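Local structure of transcriptional regulator (Enterococcus faecalis, 3QFI) at residues T45-I50 / I60-D65. The protein is of unknown precise function but belongs to the LytR-CpsA-Psr family of bacterial cell-envelope-associated proteins, and is probably a regulator. Sequence-based numbering, arbitrary orientation.
Sequences TMVVTI and ISLDRD
The segments 45-50 and 60-62, parts of strands 44-51 and 56-62, run antiparallel, their axes at 157° and 4.7 Å apart at closest approach, as the two arms of a beta hairpin. Backbone hydrogen bonds join them, among them Val-47 N to an in-plane lone pair of Ile-60 O (2.8 Å) and Leu-62 N to Thr-45 O, nearly along the C=O axis (3.0 Å). Between these bonds Met-46 faces Ser-61 as a non-hydrogen-bonded pair.

On one face of the sheet, Val-47 and Ile-60 lie side by side and point the same way, Val-47 CB resting 3.5 Å from Ile-60 CG2. Leu-62 crosses Thr-45 and Val-47 obliquely, its CD1 reaching CG2 of Thr-45 (3.7 Å) and CG2 of Val-47 (3.9 Å). Thr-45 offers this methyl because its CG2 is anti to the backbone N. On the face of Met-46 and Ser-61 the two segments touch less: Met-46 CG, also anti to its own N, passes beside Ile-60 O. Further along, Asp-63 OD1 accepts from Asp-65 N through its anti lone pair, closing an Asx turn.

The hairpin supplies adjacent inner strands of the mixed sheet, between strands 22-28 and 227-230. Leu-25 meets Thr-45 and Val-47, and Leu-79 and Leu-232 touch Leu-62, whereas helix 166-184 covers the Met-46 and Ser-61 face, where Arg-174 hydrogen-bonds to Ser-61 OG.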
ATOM      1  N   THR A  45      -1.409  -4.378   2.214  1.00 24.81           N
ATOM      2  CA  THR A  45      -1.858  -3.871   0.930  1.00 16.73           C
ATOM      3  C   THR A  45      -1.717  -2.367   0.911  1.00 14.14           C
ATOM      4  O   THR A  45      -2.274  -1.674   1.758  1.00  8.59           O
ATOM      5  CB  THR A  45      -3.329  -4.233   0.718  1.00 20.49           C
ATOM      6  OG1 THR A  45      -3.466  -5.657   0.763  1.00 32.36           O
ATOM      7  CG2 THR A  45      -3.838  -3.704  -0.617  1.00 13.78           C
ATOM      8  N   MET A  46      -0.989  -1.862  -0.074  1.00  9.97           N
ATOM      9  CA  MET A  46      -0.764  -0.429  -0.181  1.00 11.19           C
ATOM     10  C   MET A  46      -0.993   0.072  -1.611  1.00 10.35           C
ATOM     11  O   MET A  46      -0.996  -0.716  -2.561  1.00 14.27           O
ATOM     12  CB  MET A  46       0.674  -0.124   0.258  1.00  8.02           C
ATOM     13  CG  MET A  46       1.028   1.346   0.418  1.00  5.93           C
ATOM     14  SD  MET A  46       2.811   1.587   0.776  1.00 18.20           S
ATOM     15  CE  MET A  46       3.020   0.686   2.355  1.00  5.74           C
ATOM     16  N   VAL A  47      -1.201   1.380  -1.752  1.00  2.43           N
ATOM     17  CA  VAL A  47      -1.389   1.997  -3.056  1.00  5.05           C
ATOM     18  C   VAL A  47      -0.535   3.247  -3.144  1.00  8.84           C
ATOM     19  O   VAL A  47      -0.477   4.042  -2.203  1.00  3.39           O
ATOM     20  CB  VAL A  47      -2.847   2.398  -3.317  1.00 11.02           C
ATOM     21  CG1 VAL A  47      -2.951   3.066  -4.681  1.00  2.05           C
ATOM     22  CG2 VAL A  47      -3.749   1.169  -3.266  1.00  7.92           C
ATOM     23  N   VAL A  48       0.143   3.410  -4.274  1.00  6.35           N
ATOM     24  CA  VAL A  48       1.007   4.567  -4.487  1.00  1.64           C
ATOM     25  C   VAL A  48       0.646   5.250  -5.799  1.00  9.53           C
ATOM     26  O   VAL A  48       0.388   4.579  -6.800  1.00 10.42           O
ATOM     27  CB  VAL A  48       2.507   4.151  -4.539  1.00  3.03           C
ATOM     28  CG1 VAL A  48       3.381   5.351  -4.881  1.00  1.00           C
ATOM     29  CG2 VAL A  48       2.924   3.568  -3.209  1.00  7.18           C
ATOM     30  N   THR A  49       0.594   6.580  -5.790  1.00 10.04           N
ATOM     31  CA  THR A  49       0.302   7.326  -7.012  1.00 11.61           C
ATOM     32  C   THR A  49       1.530   8.150  -7.385  1.00 12.57           C
ATOM     33  O   THR A  49       2.049   8.924  -6.577  1.00 17.95           O
ATOM     34  CB  THR A  49      -0.923   8.278  -6.875  1.00 12.30           C
ATOM     35  OG1 THR A  49      -0.754   9.146  -5.747  1.00 21.50           O
ATOM     36  CG2 THR A  49      -2.207   7.475  -6.733  1.00  2.95           C
ATOM     37  N   ILE A  50       2.002   7.950  -8.609  1.00 10.98           N
ATOM     38  CA  ILE A  50       3.167   8.653  -9.111  1.00  9.21           C
ATOM     39  C   ILE A  50       2.656   9.780 -10.005  1.00  8.89           C
ATOM     40  O   ILE A  50       2.070   9.529 -11.061  1.00 13.74           O
ATOM     41  CB  ILE A  50       4.074   7.680  -9.919  1.00 21.24           C
ATOM     42  CG1 ILE A  50       4.253   6.376  -9.135  1.00 19.72           C
ATOM     43  CG2 ILE A  50       5.449   8.306 -10.190  1.00 21.14           C
ATOM     44  CD1 ILE A  50       4.888   6.556  -7.776  1.00  9.17           C
ATOM     45  N   ILE A  60      -0.739   4.898   0.261  1.00 21.04           N
ATOM     46  CA  ILE A  60      -2.035   4.705   0.869  1.00 21.64           C
ATOM     47  C   ILE A  60      -2.117   3.306   1.449  1.00 16.94           C
ATOM     48  O   ILE A  60      -2.143   2.321   0.723  1.00 15.99           O
ATOM     49  CB  ILE A  60      -3.169   4.915  -0.191  1.00 25.91           C
ATOM     50  CG1 ILE A  60      -4.070   6.075   0.207  1.00 24.24           C
ATOM     51  CG2 ILE A  60      -4.021   3.678  -0.318  1.00 36.24           C
ATOM     52  CD1 ILE A  60      -4.880   5.827   1.459  1.00 14.55           C
ATOM     53  N   SER A  61      -2.124   3.230   2.768  1.00 16.44           N
ATOM     54  CA  SER A  61      -2.233   1.962   3.456  1.00  6.62           C
ATOM     55  C   SER A  61      -3.703   1.580   3.489  1.00  9.44           C
ATOM     56  O   SER A  61      -4.562   2.432   3.757  1.00  9.81           O
ATOM     57  CB  SER A  61      -1.757   2.101   4.896  1.00 11.24           C
ATOM     58  OG  SER A  61      -0.368   2.357   4.974  1.00 16.82           O
ATOM     59  N   LEU A  62      -4.003   0.315   3.216  1.00  6.91           N
ATOM     60  CA  LEU A  62      -5.385  -0.157   3.285  1.00 10.24           C
ATOM     61  C   LEU A  62      -5.490  -1.167   4.429  1.00  7.57           C
ATOM     62  O   LEU A  62      -4.845  -2.215   4.404  1.00  9.93           O
ATOM     63  CB  LEU A  62      -5.797  -0.818   1.967  1.00  7.83           C
ATOM     64  CG  LEU A  62      -5.863   0.153   0.786  1.00 17.46           C
ATOM     65  CD1 LEU A  62      -5.916  -0.599  -0.523  1.00  9.03           C
ATOM     66  CD2 LEU A  62      -7.077   1.048   0.954  1.00 10.71           C
ATOM     67  N   ASP A  63      -6.290  -0.841   5.436  1.00 10.06           N
ATOM     68  CA  ASP A  63      -6.486  -1.735   6.577  1.00 14.02           C
ATOM     69  C   ASP A  63      -7.199  -2.996   6.087  1.00 17.46           C
ATOM     70  O   ASP A  63      -8.099  -2.914   5.258  1.00 21.42           O
ATOM     71  CB  ASP A  63      -7.328  -1.048   7.657  1.00 13.19           C
ATOM     72  CG  ASP A  63      -7.433  -1.870   8.931  1.00 24.90           C
ATOM     73  OD1 ASP A  63      -7.973  -3.001   8.898  1.00 24.62           O
ATOM     74  OD2 ASP A  63      -6.976  -1.377   9.982  1.00 33.77           O
ATOM     75  N   ARG A  64      -6.790  -4.151   6.600  1.00 16.60           N
ATOM     76  CA  ARG A  64      -7.375  -5.424   6.207  1.00 26.24           C
ATOM     77  C   ARG A  64      -8.812  -5.598   6.687  1.00 18.56           C
ATOM     78  O   ARG A  64      -9.577  -6.390   6.129  1.00 22.63           O
ATOM     79  CB  ARG A  64      -6.518  -6.586   6.736  1.00 32.93           C
ATOM     80  CG  ARG A  64      -6.488  -6.726   8.267  1.00 38.54           C
ATOM     81  CD  ARG A  64      -5.579  -7.878   8.735  1.00 41.03           C
ATOM     82  NE  ARG A  64      -4.180  -7.610   8.396  1.00 56.14           N
ATOM     83  CZ  ARG A  64      -3.142  -8.386   8.719  1.00 54.02           C
ATOM     84  NH1 ARG A  64      -3.311  -9.514   9.403  1.00 56.66           N
ATOM     85  NH2 ARG A  64      -1.919  -8.017   8.355  1.00 45.46           N
ATOM     86  N   ASP A  65      -9.188  -4.867   7.723  1.00 18.69           N
ATOM     87  CA  ASP A  65     -10.539  -4.995   8.246  1.00 20.14           C
ATOM     88  C   ASP A  65     -11.546  -4.079   7.553  1.00 15.12           C
ATOM     89  O   ASP A  65     -12.711  -4.021   7.937  1.00 12.12           O
ATOM     90  CB  ASP A  65     -10.527  -4.727   9.749  1.00 22.57           C
ATOM     91  CG  ASP A  65      -9.625  -5.692  10.500  1.00 27.56           C
ATOM     92  OD1 ASP A  65      -8.926  -5.251  11.442  1.00 31.69           O
ATOM     93  OD2 ASP A  65      -9.626  -6.899  10.154  1.00 20.29           O
TER